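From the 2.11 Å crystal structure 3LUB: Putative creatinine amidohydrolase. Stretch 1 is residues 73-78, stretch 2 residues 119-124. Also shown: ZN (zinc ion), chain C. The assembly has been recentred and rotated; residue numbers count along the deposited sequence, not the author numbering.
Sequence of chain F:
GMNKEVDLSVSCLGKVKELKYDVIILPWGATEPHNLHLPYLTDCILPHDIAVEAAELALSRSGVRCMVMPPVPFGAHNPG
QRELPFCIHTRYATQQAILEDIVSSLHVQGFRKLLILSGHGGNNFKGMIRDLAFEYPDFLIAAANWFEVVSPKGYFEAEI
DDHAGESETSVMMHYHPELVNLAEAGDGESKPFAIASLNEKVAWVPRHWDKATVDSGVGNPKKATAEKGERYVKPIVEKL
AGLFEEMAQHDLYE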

ATOM      1  N   PRO F  73      -3.207 -12.369  18.069  1.00 17.50           N
ATOM      2  CA  PRO F  73      -4.113 -13.437  17.706  1.00 17.71           C
ATOM      3  C   PRO F  73      -4.426 -13.503  16.199  1.00 18.07           C
ATOM      4  O   PRO F  73      -5.501 -13.959  15.835  1.00 21.25           O
ATOM      5  CB  PRO F  73      -5.362 -13.049  18.486  1.00 19.11           C
ATOM      6  CG  PRO F  73      -5.381 -11.553  18.376  1.00 20.25           C
ATOM      7  CD  PRO F  73      -3.937 -11.112  18.337  1.00 16.91           C
ATOM      8  N   PHE F  74      -3.516 -13.020  15.346  1.00 17.64           N
ATOM      9  CA  PHE F  74      -3.780 -12.883  13.910  1.00 17.06           C
ATOM     10  C   PHE F  74      -2.859 -13.819  13.138  1.00 17.52           C
ATOM     11  O   PHE F  74      -1.695 -13.474  12.874  1.00 17.99           O
ATOM     12  CB  PHE F  74      -3.639 -11.424  13.446  1.00 16.89           C
ATOM     13  CG  PHE F  74      -4.623 -10.506  14.092  1.00 21.58           C
ATOM     14  CD1 PHE F  74      -5.975 -10.588  13.773  1.00 22.28           C
ATOM     15  CD2 PHE F  74      -4.231  -9.587  15.037  1.00 15.40           C
ATOM     16  CE1 PHE F  74      -6.903  -9.806  14.426  1.00 20.55           C
ATOM     17  CE2 PHE F  74      -5.172  -8.776  15.680  1.00 18.87           C
ATOM     18  CZ  PHE F  74      -6.506  -8.900  15.376  1.00 17.23           C
ATOM     19  N   GLY F  75      -3.420 -14.989  12.793  1.00 17.73           N
ATOM     20  CA  GLY F  75      -2.758 -16.054  12.045  1.00 17.37           C
ATOM     21  C   GLY F  75      -3.069 -16.051  10.566  1.00 16.86           C
ATOM     22  O   GLY F  75      -4.008 -15.408  10.149  1.00 16.76           O
ATOM     23  N   ALA F  76      -2.202 -16.698   9.783  1.00 16.80           N
ATOM     24  CA  ALA F  76      -2.382 -16.974   8.367  1.00 16.92           C
ATOM     25  C   ALA F  76      -2.927 -18.392   8.243  1.00 18.39           C
ATOM     26  O   ALA F  76      -2.269 -19.369   8.684  1.00 19.93           O
ATOM     27  CB  ALA F  76      -1.039 -16.883   7.641  1.00 17.58           C
ATOM     28  N   HIS F  77      -4.069 -18.512   7.568  1.00 19.36           N
ATOM     29  CA  HIS F  77      -4.833 -19.768   7.501  1.00 19.61           C
ATOM     30  C   HIS F  77      -5.029 -20.319   6.106  1.00 20.69           C
ATOM     31  O   HIS F  77      -4.691 -19.657   5.115  1.00 20.06           O
ATOM     32  CB  HIS F  77      -6.172 -19.569   8.206  1.00 20.41           C
ATOM     33  CG  HIS F  77      -5.991 -19.364   9.661  1.00 18.05           C
ATOM     34  ND1 HIS F  77      -5.465 -20.345  10.467  1.00 20.78           N
ATOM     35  CD2 HIS F  77      -6.106 -18.261  10.431  1.00 23.48           C
ATOM     36  CE1 HIS F  77      -5.336 -19.875  11.694  1.00 24.07           C
ATOM     37  NE2 HIS F  77      -5.716 -18.613  11.698  1.00 20.46           N
ATOM     38  N   ASN F  78      -5.536 -21.557   6.047  1.00 20.28           N
ATOM     39  CA  ASN F  78      -5.606 -22.291   4.802  1.00 20.95           C
ATOM     40  C   ASN F  78      -6.968 -22.228   4.161  1.00 21.95           C
ATOM     41  O   ASN F  78      -7.968 -21.902   4.811  1.00 21.92           O
ATOM     42  CB  ASN F  78      -5.271 -23.785   5.030  1.00 21.84           C
ATOM     43  CG  ASN F  78      -3.808 -24.047   5.182  1.00 22.85           C
ATOM     44  OD1 ASN F  78      -3.063 -23.178   5.597  1.00 26.14           O
ATOM     45  ND2 ASN F  78      -3.389 -25.268   4.882  1.00 20.17           N
TER
HETATM   46 ZN    ZN C 301      -2.622 -23.245  14.269  1.00 34.65          ZN
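Stretch 2, residues 119-124: GHGGNN

Stretch 2 meets stretch 1 as a compact loop-to-loop contact, centred on Ala76 and held by two hydrogen bonds between side chains of stretch 2 and the backbone of Ala76. Neither stretch forms regular helix or strand, so no crossing angle is given; Gly75 to His77 are extended (phi/psi -98/160, -97/125 and -120/170). The buried surface, both sides summed, is a modest 212 Å². The closest CA register pairs Ala76 with Gly122, CA to CA 5.4 Å.

Residues His120 to Asn123 make a type I beta turn, closed by Asn123 N to His120 O at 3.1 Å, and the side chains at both ends of the turn bond to Ala76. From one end, His120 NE2 donates to Ala76 O (2.7 Å, 164° at the hydrogen); the acceptor lies at the ring edge, near its plane. From the other, Asn123 OD1 accepts from Ala76 N (3.2 Å, 157°) and also lies 3.4 Å from Gly75 CA.

Within the turn, Gly122 O approaches Ala76 CB at 3.5 Å. An ideal CB on Gly122 would stand 2.4 Å from Ala76 O, a clash, so the close fit here relies on the absent side chain. His77 joins through its ring, oblique to that of His120: centroids are 4.6 Å apart and planes at 41°. With NE2 engaged by Ala76, His120 ND1 binds the zinc ion ZN at 2.3 Å.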

ATOM      1  N   GLY F 119       2.919 -19.862  17.850  1.00 21.35           N
ATOM      2  CA  GLY F 119       2.124 -21.026  18.189  1.00 20.36           C
ATOM      3  C   GLY F 119       1.431 -21.611  16.992  1.00 19.94           C
ATOM      4  O   GLY F 119       0.778 -22.628  17.122  1.00 21.28           O
ATOM      5  N   HIS F 120       1.582 -20.992  15.826  1.00 19.62           N
ATOM      6  CA  HIS F 120       0.856 -21.409  14.637  1.00 21.22           C
ATOM      7  C   HIS F 120       1.814 -21.644  13.449  1.00 22.11           C
ATOM      8  O   HIS F 120       2.518 -20.756  13.025  1.00 23.46           O
ATOM      9  CB  HIS F 120      -0.225 -20.371  14.342  1.00 18.81           C
ATOM     10  CG  HIS F 120      -0.975 -20.596  13.068  1.00 21.97           C
ATOM     11  ND1 HIS F 120      -1.656 -21.761  12.796  1.00 22.71           N
ATOM     12  CD2 HIS F 120      -1.159 -19.791  11.990  1.00 21.29           C
ATOM     13  CE1 HIS F 120      -2.221 -21.667  11.604  1.00 25.13           C
ATOM     14  NE2 HIS F 120      -1.922 -20.487  11.088  1.00 21.11           N
ATOM     15  N   GLY F 121       1.846 -22.866  12.939  1.00 22.80           N
ATOM     16  CA  GLY F 121       2.752 -23.226  11.848  1.00 22.85           C
ATOM     17  C   GLY F 121       2.468 -22.548  10.507  1.00 23.37           C
ATOM     18  O   GLY F 121       3.338 -22.485   9.657  1.00 24.76           O
ATOM     19  N   GLY F 122       1.252 -22.023  10.343  1.00 23.67           N
ATOM     20  CA  GLY F 122       0.854 -21.199   9.205  1.00 22.90           C
ATOM     21  C   GLY F 122       1.506 -19.838   9.161  1.00 22.80           C
ATOM     22  O   GLY F 122       1.563 -19.247   8.098  1.00 22.80           O
ATOM     23  N   ASN F 123       2.010 -19.355  10.303  1.00 22.06           N
ATOM     24  CA  ASN F 123       2.764 -18.114  10.344  1.00 21.63           C
ATOM     25  C   ASN F 123       4.215 -18.305   9.864  1.00 22.13           C
ATOM     26  O   ASN F 123       4.891 -19.262  10.226  1.00 21.50           O
ATOM     27  CB  ASN F 123       2.772 -17.511  11.759  1.00 19.91           C
ATOM     28  CG  ASN F 123       1.382 -17.203  12.292  1.00 21.25           C
ATOM     29  OD1 ASN F 123       0.433 -16.937  11.519  1.00 15.97           O
ATOM     30  ND2 ASN F 123       1.250 -17.205  13.631  1.00 13.84           N
ATOM     31  N   ASN F 124       4.666 -17.372   9.041  1.00 21.29           N
ATOM     32  CA  ASN F 124       6.009 -17.367   8.457  1.00 22.29           C
ATOM     33  C   ASN F 124       6.548 -15.940   8.542  1.00 20.57           C
ATOM     34  O   ASN F 124       5.921 -15.028   8.049  1.00 21.05           O
ATOM     35  CB  ASN F 124       5.940 -17.840   6.999  1.00 23.84           C
ATOM     36  CG  ASN F 124       5.582 -19.330   6.873  1.00 29.72           C
ATOM     37  OD1 ASN F 124       6.343 -20.191   7.321  1.00 39.00           O
ATOM     38  ND2 ASN F 124       4.428 -19.637   6.256  1.00 29.62           N
TER
HETATM   39  O   HOH W   1      -2.018 -25.386  15.338  1.00 27.58           O